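Local coordinates for protein peptide chain release factor subunit 1 (Aeropyrum pernix, PDB 3AGK) that probably directs the termination of translation in response to the stop codons UAA, UAG and UGA, as an archaeal member of the eukaryotic release factor 1 family, at residues E188-I191 with E192-D196; D196-F199 with K200-E204; E288-L291 with H292-G296; D327-E330 with W331-K334. All coordinates share one frame; numbering follows the deposited sequence.

Contact 1: E188-I191 with E192-D196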
loop_
_atom_site.group_PDB
_atom_site.type_symbol
_atom_site.label_atom_id
_atom_site.label_comp_id
_atom_site.label_asym_id
_atom_site.label_seq_id
_atom_site.Cartn_x
_atom_site.Cartn_y
_atom_site.Cartn_z
ATOM N N GLU A 188 1.592 38.110 20.154
ATOM C CA GLU A 188 0.967 36.987 19.463
ATOM C C GLU A 188 0.811 37.249 17.964
ATOM O O GLU A 188 0.566 36.326 17.183
ATOM C CB GLU A 188 -0.378 36.627 20.105
ATOM C CG GLU A 188 -1.442 37.704 20.013
ATOM C CD GLU A 188 -2.691 37.341 20.793
ATOM O OE1 GLU A 188 -3.771 37.889 20.480
ATOM O OE2 GLU A 188 -2.593 36.506 21.717
ATOM N N ARG A 189 0.974 38.510 17.575
ATOM C CA ARG A 189 0.889 38.924 16.176
ATOM C C ARG A 189 1.937 38.230 15.302
ATOM O O ARG A 189 1.605 37.556 14.318
ATOM C CB ARG A 189 1.059 40.441 16.064
ATOM C CG ARG A 189 0.093 41.114 15.102
ATOM C CD ARG A 189 -1.209 41.497 15.800
ATOM N NE ARG A 189 -1.659 42.838 15.422
ATOM C CZ ARG A 189 -2.649 43.090 14.570
ATOM N NH1 ARG A 189 -2.984 44.342 14.288
ATOM N NH2 ARG A 189 -3.310 42.088 14.003
ATOM N N ILE A 190 3.205 38.414 15.658
ATOM C CA ILE A 190 4.289 37.754 14.944
ATOM C C ILE A 190 4.146 36.239 15.052
ATOM O O ILE A 190 4.234 35.511 14.053
ATOM C CB ILE A 190 5.675 38.181 15.475
ATOM C CG1 ILE A 190 5.854 39.693 15.332
ATOM C CG2 ILE A 190 6.775 37.444 14.729
ATOM C CD1 ILE A 190 7.100 40.245 16.014
ATOM N N ILE A 191 3.923 35.759 16.268
ATOM C CA ILE A 191 3.725 34.327 16.467
ATOM C C ILE A 191 2.535 33.790 15.656
ATOM O O ILE A 191 2.598 32.696 15.094
ATOM C CB ILE A 191 3.544 33.973 17.950
ATOM C CG1 ILE A 191 4.762 34.421 18.751
ATOM C CG2 ILE A 191 3.378 32.476 18.106
ATOM C CD1 ILE A 191 6.030 33.691 18.365
ATOM N N GLU A 192 1.455 34.564 15.592
ATOM C CA GLU A 192 0.278 34.150 14.835
ATOM C C GLU A 192 0.647 34.009 13.369
ATOM O O GLU A 192 0.275 33.048 12.700
ATOM C CB GLU A 192 -0.844 35.172 14.999
ATOM C CG GLU A 192 -2.233 34.638 14.748
ATOM C CD GLU A 192 -3.305 35.542 15.330
ATOM O OE1 GLU A 192 -2.994 36.304 16.276
ATOM O OE2 GLU A 192 -4.460 35.484 14.850
ATOM N N GLN A 193 1.398 34.976 12.870
ATOM C CA GLN A 193 1.829 34.924 11.493
ATOM C C GLN A 193 2.745 33.727 11.272
ATOM O O GLN A 193 2.693 33.086 10.230
ATOM C CB GLN A 193 2.544 36.221 11.107
ATOM C CG GLN A 193 3.164 36.145 9.741
ATOM C CD GLN A 193 3.507 37.507 9.173
ATOM O OE1 GLN A 193 3.993 37.603 8.049
ATOM N NE2 GLN A 193 3.249 38.567 9.941
ATOM N N MET A 194 3.595 33.427 12.249
ATOM C CA MET A 194 4.511 32.298 12.111
ATOM C C MET A 194 3.736 30.978 12.054
ATOM O O MET A 194 4.002 30.125 11.199
ATOM C CB MET A 194 5.534 32.265 13.247
ATOM C CG MET A 194 6.491 33.467 13.252
ATOM S SD MET A 194 7.710 33.401 14.584
ATOM C CE MET A 194 8.767 32.081 13.996
ATOM N N VAL A 195 2.775 30.812 12.958
ATOM C CA VAL A 195 1.932 29.608 12.951
ATOM C C VAL A 195 1.175 29.485 11.628
ATOM O O VAL A 195 1.063 28.400 11.053
ATOM C CB VAL A 195 0.934 29.626 14.114
ATOM C CG1 VAL A 195 0.075 28.373 14.094
ATOM C CG2 VAL A 195 1.670 29.749 15.428
ATOM N N ASP A 196 0.651 30.614 11.160
ATOM C CA ASP A 196 0.005 30.686 9.862
ATOM C C ASP A 196 0.893 30.122 8.749
ATOM O O ASP A 196 0.448 29.310 7.937
ATOM C CB ASP A 196 -0.383 32.127 9.540
ATOM C CG ASP A 196 -1.105 32.241 8.219
ATOM O OD1 ASP A 196 -0.501 32.761 7.265
ATOM O OD2 ASP A 196 -2.266 31.785 8.123
#
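Met194 lies back along the first turns of its helix and meets both Ile190 and Ile191. Its CB rests 3.5 Å from Ile191 O. The next atom, CG, is anti to the carbonyl carbon (chi1 -65°), which brings it back to 3.1 Å from Ile190 O, the oxygen that also accepts the backbone bond from Met194 N at 2.8 Å. The sulfur then reaches two isoleucine branches: SD is 4.2 Å from Ile190 CG2, whose side chain runs alongside in the same direction, and 4.1 Å from Ile191 CD1, which comes in at a slant. A bend at chi3 (72°) turns CE away from this pair. Cut back to an alanine, this position would probably leave Ile190 CG2 and Ile191 CD1 without the sulfur they share. One turn along, Ile191 CG2 meets Val195 CG2 at 4.2 Å, and the backbone of the two residues is joined by the bond from Val195 N to Ile191 O. Elsewhere round the helix two acidic side chains approach each other, Glu188 OE1 and Glu192 OE1 lying 4.6 Å apart, a pairing likely to be mildly unfavourable. This is the exposed outer end of helix 188-215, just after the unmodelled stretch 175-186 that carries the family's GGQ motif. Ile191 leans on Arg150, between strands 142-149 and 152-159, and on Val173 and Pro174, while Met194 touches Phe172, all in loops beside the central domain's sheet.

Contact 2: D196-F199 with K200-E204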
loop_
_atom_site.group_PDB
_atom_site.type_symbol
_atom_site.label_atom_id
_atom_site.label_comp_id
_atom_site.label_asym_id
_atom_site.label_seq_id
_atom_site.Cartn_x
_atom_site.Cartn_y
_atom_site.Cartn_z
ATOM N N ASP A 196 0.651 30.614 11.160
ATOM C CA ASP A 196 0.005 30.686 9.862
ATOM C C ASP A 196 0.893 30.122 8.749
ATOM O O ASP A 196 0.448 29.310 7.937
ATOM C CB ASP A 196 -0.383 32.127 9.540
ATOM C CG ASP A 196 -1.105 32.241 8.219
ATOM O OD1 ASP A 196 -0.501 32.761 7.265
ATOM O OD2 ASP A 196 -2.266 31.785 8.123
ATOM N N GLU A 197 2.147 30.551 8.710
ATOM C CA GLU A 197 3.084 30.063 7.698
ATOM C C GLU A 197 3.306 28.553 7.823
ATOM O O GLU A 197 3.322 27.831 6.831
ATOM C CB GLU A 197 4.428 30.786 7.817
ATOM C CG GLU A 197 4.934 31.353 6.505
ATOM C CD GLU A 197 4.065 32.491 5.995
ATOM O OE1 GLU A 197 3.596 32.410 4.834
ATOM O OE2 GLU A 197 3.849 33.460 6.759
ATOM N N PHE A 198 3.499 28.079 9.046
ATOM C CA PHE A 198 3.635 26.644 9.264
ATOM C C PHE A 198 2.378 25.859 8.787
ATOM O O PHE A 198 2.492 24.810 8.141
ATOM C CB PHE A 198 3.992 26.324 10.730
ATOM C CG PHE A 198 4.173 24.850 10.989
ATOM C CD1 PHE A 198 5.272 24.169 10.462
ATOM C CD2 PHE A 198 3.216 24.129 11.723
ATOM C CE1 PHE A 198 5.429 22.812 10.676
ATOM C CE2 PHE A 198 3.361 22.762 11.953
ATOM C CZ PHE A 198 4.465 22.097 11.425
ATOM N N PHE A 199 1.188 26.382 9.074
ATOM C CA PHE A 199 -0.047 25.704 8.669
ATOM C C PHE A 199 -0.185 25.628 7.164
ATOM O O PHE A 199 -0.762 24.675 6.646
ATOM C CB PHE A 199 -1.281 26.377 9.271
ATOM C CG PHE A 199 -1.494 26.054 10.719
ATOM C CD1 PHE A 199 -0.701 25.087 11.355
ATOM C CD2 PHE A 199 -2.473 26.708 11.450
ATOM C CE1 PHE A 199 -0.885 24.787 12.698
ATOM C CE2 PHE A 199 -2.665 26.413 12.802
ATOM C CZ PHE A 199 -1.869 25.437 13.426
ATOM N N LYS A 200 0.336 26.634 6.462
ATOM C CA LYS A 200 0.334 26.613 5.005
ATOM C C LYS A 200 1.294 25.563 4.472
ATOM O O LYS A 200 0.983 24.879 3.505
ATOM C CB LYS A 200 0.677 27.993 4.413
ATOM C CG LYS A 200 -0.512 28.958 4.373
ATOM C CD LYS A 200 -0.073 30.430 4.205
ATOM C CE LYS A 200 -1.276 31.360 4.358
ATOM N NZ LYS A 200 -0.942 32.808 4.236
ATOM N N LYS A 201 2.469 25.464 5.085
ATOM C CA LYS A 201 3.413 24.402 4.757
ATOM C C LYS A 201 2.763 23.010 4.976
ATOM O O LYS A 201 2.799 22.160 4.097
ATOM C CB LYS A 201 4.678 24.547 5.605
ATOM C CG LYS A 201 5.873 23.724 5.133
ATOM C CD LYS A 201 7.032 23.795 6.141
ATOM C CE LYS A 201 7.113 25.171 6.816
ATOM N NZ LYS A 201 8.006 25.200 8.031
ATOM N N VAL A 202 2.166 22.794 6.146
ATOM C CA VAL A 202 1.480 21.536 6.442
ATOM C C VAL A 202 0.370 21.285 5.429
ATOM O O VAL A 202 0.263 20.189 4.867
ATOM C CB VAL A 202 0.901 21.541 7.867
ATOM C CG1 VAL A 202 0.168 20.192 8.202
ATOM C CG2 VAL A 202 2.019 21.820 8.866
ATOM N N GLY A 203 -0.441 22.311 5.184
ATOM C CA GLY A 203 -1.513 22.229 4.206
ATOM C C GLY A 203 -1.039 21.831 2.823
ATOM O O GLY A 203 -1.599 20.922 2.201
ATOM N N GLU A 204 -0.005 22.519 2.337
ATOM C CA GLU A 204 0.605 22.186 1.050
ATOM C C GLU A 204 1.213 20.783 1.000
ATOM O O GLU A 204 1.006 20.034 0.044
ATOM C CB GLU A 204 1.681 23.210 0.699
ATOM C CG GLU A 204 1.124 24.495 0.132
ATOM C CD GLU A 204 2.199 25.565 -0.011
ATOM O OE1 GLU A 204 3.394 25.198 0.068
ATOM O OE2 GLU A 204 1.838 26.755 -0.177
#
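The side chains of Asp196 and Phe198 both leave with CG opposite the backbone N (chi1 -178° and -179°), which carries the carboxylate toward Lys200 and the ring toward Val202, each one helical turn on. The segment belongs to helix 188-215 of eRF1 domain 2, whose mixed sheet has the 3-2-1-4-5 strand order of a ribonuclease H-like fold. On the solvent side, the extended chain of Lys200 slants across the aspartate and its NZ makes a 3.1 Å salt bridge to Asp196 OD1, which accepts through its syn lone pair. The other oxygen, OD2, is held by Tyr239 OH, so both oxygens are engaged, which probably limits rotation of the carboxylate. Glu197 adds a second negative charge, its OE1 4.6 Å from Lys200 NZ, too far for a salt bridge but probably close enough to add to the attraction on the ammonium. The inner side is aromatic. Phe199 meets Tyr239 edge to face and packs on helix 230-236 and Val148 of strand 142-149; Phe198 lies against Leu169 and Ala153 of the neighbouring strands. Lys201, bent at chi3, swings its ammonium to the rim of the Phe198 ring, NZ lying in the ring plane 3.8 Å from CD1. One face of that ring carries Val202 in a CH-pi contact: CG2 stands 3.7 Å from the centroid, 20° off the normal. The same methyl carbon, Val202 CG2, is 3.1 Å from Phe198 O, the oxygen that accepts Val202 N at 2.9 Å.

Contact 3: E288-L291 with H292-G296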
loop_
_atom_site.group_PDB
_atom_site.type_symbol
_atom_site.label_atom_id
_atom_site.label_comp_id
_atom_site.label_asym_id
_atom_site.label_seq_id
_atom_site.Cartn_x
_atom_site.Cartn_y
_atom_site.Cartn_z
ATOM N N GLU A 288 -5.465 -7.822 23.363
ATOM C CA GLU A 288 -6.171 -8.890 24.060
ATOM C C GLU A 288 -5.233 -10.084 24.307
ATOM O O GLU A 288 -5.177 -10.627 25.407
ATOM C CB GLU A 288 -7.400 -9.338 23.273
ATOM C CG GLU A 288 -8.153 -10.497 23.905
ATOM C CD GLU A 288 -9.398 -10.896 23.121
ATOM O OE1 GLU A 288 -9.627 -10.341 22.026
ATOM O OE2 GLU A 288 -10.145 -11.776 23.598
ATOM N N PHE A 289 -4.494 -10.471 23.272
ATOM C CA PHE A 289 -3.525 -11.549 23.371
ATOM C C PHE A 289 -2.532 -11.261 24.505
ATOM O O PHE A 289 -2.243 -12.132 25.319
ATOM C CB PHE A 289 -2.822 -11.749 22.010
ATOM C CG PHE A 289 -1.634 -12.688 22.048
ATOM C CD1 PHE A 289 -1.803 -14.046 22.257
ATOM C CD2 PHE A 289 -0.347 -12.205 21.853
ATOM C CE1 PHE A 289 -0.715 -14.909 22.289
ATOM C CE2 PHE A 289 0.743 -13.057 21.874
ATOM C CZ PHE A 289 0.561 -14.417 22.088
ATOM N N LYS A 290 -2.028 -10.032 24.573
ATOM C CA LYS A 290 -1.000 -9.712 25.559
ATOM C C LYS A 290 -1.553 -9.662 26.983
ATOM O O LYS A 290 -0.886 -10.078 27.925
ATOM C CB LYS A 290 -0.285 -8.413 25.203
ATOM C CG LYS A 290 1.184 -8.425 25.582
ATOM C CD LYS A 290 1.376 -8.714 27.079
ATOM C CE LYS A 290 2.667 -9.461 27.366
ATOM N NZ LYS A 290 2.700 -9.981 28.764
ATOM N N LEU A 291 -2.776 -9.168 27.124
ATOM C CA LEU A 291 -3.484 -9.148 28.400
ATOM C C LEU A 291 -3.645 -10.559 28.996
ATOM O O LEU A 291 -3.457 -10.770 30.195
ATOM C CB LEU A 291 -4.858 -8.497 28.204
ATOM C CG LEU A 291 -5.489 -7.691 29.340
ATOM C CD1 LEU A 291 -4.446 -6.820 30.017
ATOM C CD2 LEU A 291 -6.645 -6.839 28.819
ATOM N N HIS A 292 -3.997 -11.523 28.154
ATOM C CA HIS A 292 -4.092 -12.907 28.601
ATOM C C HIS A 292 -2.721 -13.416 29.048
ATOM O O HIS A 292 -2.612 -14.105 30.066
ATOM C CB HIS A 292 -4.660 -13.817 27.502
ATOM C CG HIS A 292 -6.098 -13.553 27.174
ATOM N ND1 HIS A 292 -7.122 -13.771 28.071
ATOM C CD2 HIS A 292 -6.683 -13.105 26.037
ATOM C CE1 HIS A 292 -8.275 -13.457 27.507
ATOM N NE2 HIS A 292 -8.036 -13.051 26.270
ATOM N N LEU A 293 -1.683 -13.082 28.282
ATOM C CA LEU A 293 -0.320 -13.460 28.642
ATOM C C LEU A 293 0.046 -12.891 29.998
ATOM O O LEU A 293 0.497 -13.610 30.892
ATOM C CB LEU A 293 0.678 -12.913 27.632
ATOM C CG LEU A 293 1.071 -13.739 26.419
ATOM C CD1 LEU A 293 2.201 -13.000 25.702
ATOM C CD2 LEU A 293 1.521 -15.115 26.837
ATOM N N ALA A 294 -0.143 -11.583 30.127
ATOM C CA ALA A 294 0.235 -10.856 31.327
ATOM C C ALA A 294 -0.506 -11.358 32.566
ATOM O O ALA A 294 0.030 -11.320 33.671
ATOM C CB ALA A 294 0.003 -9.356 31.128
ATOM N N LYS A 295 -1.731 -11.838 32.381
ATOM C CA LYS A 295 -2.533 -12.278 33.512
ATOM C C LYS A 295 -2.573 -13.794 33.670
ATOM O O LYS A 295 -3.459 -14.321 34.331
ATOM C CB LYS A 295 -3.951 -11.703 33.424
ATOM C CG LYS A 295 -3.991 -10.174 33.510
ATOM C CD LYS A 295 -5.385 -9.607 33.265
ATOM C CE LYS A 295 -5.439 -8.121 33.610
ATOM N NZ LYS A 295 -6.806 -7.550 33.450
ATOM N N GLY A 296 -1.607 -14.489 33.074
ATOM C CA GLY A 296 -1.535 -15.939 33.160
ATOM C C GLY A 296 -2.903 -16.591 33.135
ATOM O O GLY A 296 -3.250 -17.394 34.002
#
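His292 brings a ring carbon unusually close to the backbone one turn earlier: CD2 stands 3.0 Å from Glu288 O, the carbonyl oxygen that also accepts His292 N at 3.1 Å. With chi1 at -68° the imidazole folds back along the helix and lies beside the extended Glu288 chain, both pointing the same way. Its NE2 is 3.5 Å from Glu288 CG, and the glutamate's OE2 lies in the ring plane at its edge, 3.6 Å from NE2; the carboxylate itself is turned 40° from the ring. That oxygen has its stronger partner in Lys317, with which it forms a salt bridge. With a leucine in place of the histidine, Glu288 OE2 would probably lose the polar ring edge beside it. On the inner side, Leu293 CG sits over one face of the Phe289 ring, Leu293 CD1 is 4.1 Å from Phe289 CE2, and both residues pack against helix 352-359 and strand 300-302. Lys290, bent at chi2 and chi3, reaches forward along the helix, its NZ 3.6 Å from Ala294 CB. The helix then ends in a Schellman motif: Gly296, at positive phi, gives its N to Leu293 O at 3.2 Å, and Thr297 N turns back to His292 O. Near a carboxylate and a helix C-terminus, the imidazole may hold a proton more readily, although the lysine already bound to Glu288 would probably temper this.

Contact 4: D327-E330 with W331-K334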
loop_
_atom_site.group_PDB
_atom_site.type_symbol
_atom_site.label_atom_id
_atom_site.label_comp_id
_atom_site.label_asym_id
_atom_site.label_seq_id
_atom_site.Cartn_x
_atom_site.Cartn_y
_atom_site.Cartn_z
ATOM N N ASP A 327 4.070 -20.209 5.638
ATOM C CA ASP A 327 2.879 -21.055 5.740
ATOM C C ASP A 327 1.602 -20.258 6.027
ATOM O O ASP A 327 0.549 -20.835 6.313
ATOM C CB ASP A 327 3.081 -22.138 6.807
ATOM C CG ASP A 327 3.340 -21.557 8.192
ATOM O OD1 ASP A 327 3.024 -20.372 8.427
ATOM O OD2 ASP A 327 3.871 -22.283 9.055
ATOM N N LEU A 328 1.688 -18.934 5.937
ATOM C CA LEU A 328 0.549 -18.073 6.284
ATOM C C LEU A 328 -0.809 -18.608 5.802
ATOM O O LEU A 328 -1.758 -18.745 6.587
ATOM C CB LEU A 328 0.772 -16.649 5.763
ATOM C CG LEU A 328 -0.071 -15.511 6.352
ATOM C CD1 LEU A 328 0.513 -14.175 5.937
ATOM C CD2 LEU A 328 -1.524 -15.595 5.922
ATOM N N GLU A 329 -0.908 -18.907 4.513
ATOM C CA GLU A 329 -2.206 -19.240 3.947
ATOM C C GLU A 329 -2.710 -20.578 4.460
ATOM O O GLU A 329 -3.918 -20.784 4.593
ATOM C CB GLU A 329 -2.163 -19.222 2.421
ATOM C CG GLU A 329 -3.531 -19.011 1.786
ATOM C CD GLU A 329 -4.157 -17.672 2.164
ATOM O OE1 GLU A 329 -3.409 -16.734 2.524
ATOM O OE2 GLU A 329 -5.401 -17.560 2.093
ATOM N N GLU A 330 -1.783 -21.481 4.758
ATOM C CA GLU A 330 -2.154 -22.778 5.306
ATOM C C GLU A 330 -2.920 -22.599 6.599
ATOM O O GLU A 330 -4.002 -23.157 6.766
ATOM C CB GLU A 330 -0.925 -23.646 5.527
ATOM C CG GLU A 330 -0.321 -24.147 4.232
ATOM C CD GLU A 330 0.898 -25.001 4.462
ATOM O OE1 GLU A 330 1.778 -25.028 3.574
ATOM O OE2 GLU A 330 0.981 -25.639 5.537
ATOM N N TRP A 331 -2.365 -21.809 7.510
ATOM C CA TRP A 331 -3.069 -21.480 8.744
ATOM C C TRP A 331 -4.403 -20.765 8.505
ATOM O O TRP A 331 -5.348 -20.941 9.273
ATOM C CB TRP A 331 -2.171 -20.676 9.672
ATOM C CG TRP A 331 -1.029 -21.491 10.152
ATOM C CD1 TRP A 331 0.255 -21.447 9.708
ATOM C CD2 TRP A 331 -1.077 -22.503 11.156
ATOM N NE1 TRP A 331 1.021 -22.366 10.383
ATOM C CE2 TRP A 331 0.226 -23.028 11.279
ATOM C CE3 TRP A 331 -2.095 -23.014 11.973
ATOM C CZ2 TRP A 331 0.538 -24.039 12.182
ATOM C CZ3 TRP A 331 -1.787 -24.012 12.869
ATOM C CH2 TRP A 331 -0.480 -24.518 12.968
ATOM N N VAL A 332 -4.486 -19.980 7.434
ATOM C CA VAL A 332 -5.746 -19.336 7.066
ATOM C C VAL A 332 -6.809 -20.371 6.707
ATOM O O VAL A 332 -7.930 -20.330 7.211
ATOM C CB VAL A 332 -5.569 -18.352 5.899
ATOM C CG1 VAL A 332 -6.918 -17.931 5.356
ATOM C CG2 VAL A 332 -4.781 -17.134 6.349
ATOM N N GLU A 333 -6.452 -21.296 5.826
ATOM C CA GLU A 333 -7.352 -22.377 5.466
ATOM C C GLU A 333 -7.796 -23.105 6.728
ATOM O O GLU A 333 -8.994 -23.262 6.979
ATOM C CB GLU A 333 -6.660 -23.348 4.505
ATOM C CG GLU A 333 -7.425 -24.647 4.233
ATOM C CD GLU A 333 -8.621 -24.464 3.309
ATOM O OE1 GLU A 333 -8.941 -23.306 2.960
ATOM O OE2 GLU A 333 -9.241 -25.484 2.932
ATOM N N LYS A 334 -6.823 -23.542 7.524
ATOM C CA LYS A 334 -7.105 -24.258 8.760
ATOM C C LYS A 334 -8.040 -23.450 9.666
ATOM O O LYS A 334 -8.864 -24.019 10.375
ATOM C CB LYS A 334 -5.799 -24.611 9.481
ATOM C CG LYS A 334 -4.781 -25.354 8.591
ATOM C CD LYS A 334 -3.441 -25.626 9.298
ATOM C CE LYS A 334 -2.338 -26.052 8.321
ATOM N NZ LYS A 334 -0.999 -26.128 8.976
#
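Asp327 OD2 is gripped by two groups: the indole NE1 of Trp331, at 3.1 Å with an N-H...O angle of 151°, and Arg325, whose NH1 forms a salt bridge with it. The aspartate stands just before helix 328-335, the helical link of a beta-alpha-beta unit that joins strands 316-322 and 341-345 of eRF1 domain 3. Although it occupies the N-cap position, its side chain does not cap the helix; CG sits between the backbone N and carbonyl carbon (chi1 60°), and the carboxylate is turned to Trp331 and Arg325 instead. The indole nitrogen aims its N-H along the ring plane but reaches OD2 from above the carboxylate plane, the two flat groups being turned 79° apart. Together with the bond from Trp331 N to Asp327 O, this fixes the tryptophan at two points. The indole is buried against Val307 of helix 304-312 and Leu319 and Ile321 of strand 316-322. Across one of its faces lies the extended chain of Lys334, whose NZ is 4.0 Å above the plane, over the centre of the ring system, where the electron-rich surface probably helps to hold the charge. Lys334 runs alongside Glu330, and a long salt bridge of 4.0 Å joins its NZ to Glu330 OE2. On another side of the helix, Leu328 CD2 packs against Val332 CG2 at 3.6 Å. Glu329, bent at chi2, curls over the same valine, bringing OE2 to 3.6 Å from Val332 CG1.

The four contacts follow one another along the chain and fall into two pairs. Contacts 1 and 2 are consecutive pieces of helix 188-215 in eRF1 domain 2, share Asp196 and have centres 12 Å apart; along them the helix passes from an exposed end to a section packed on the sheet. Contacts 3 and 4 belong to eRF1 domain 3, with centres 24 Å apart, on helices 277-294 and 328-335, each lying against strands of that domain's mixed sheet. The pairs do not touch: contacts 1 and 4 lie on opposite sides of the chain's centre, their centres 56 Å apart, so the pairs lie in separate domains of the factor, with no direct contact between these sites.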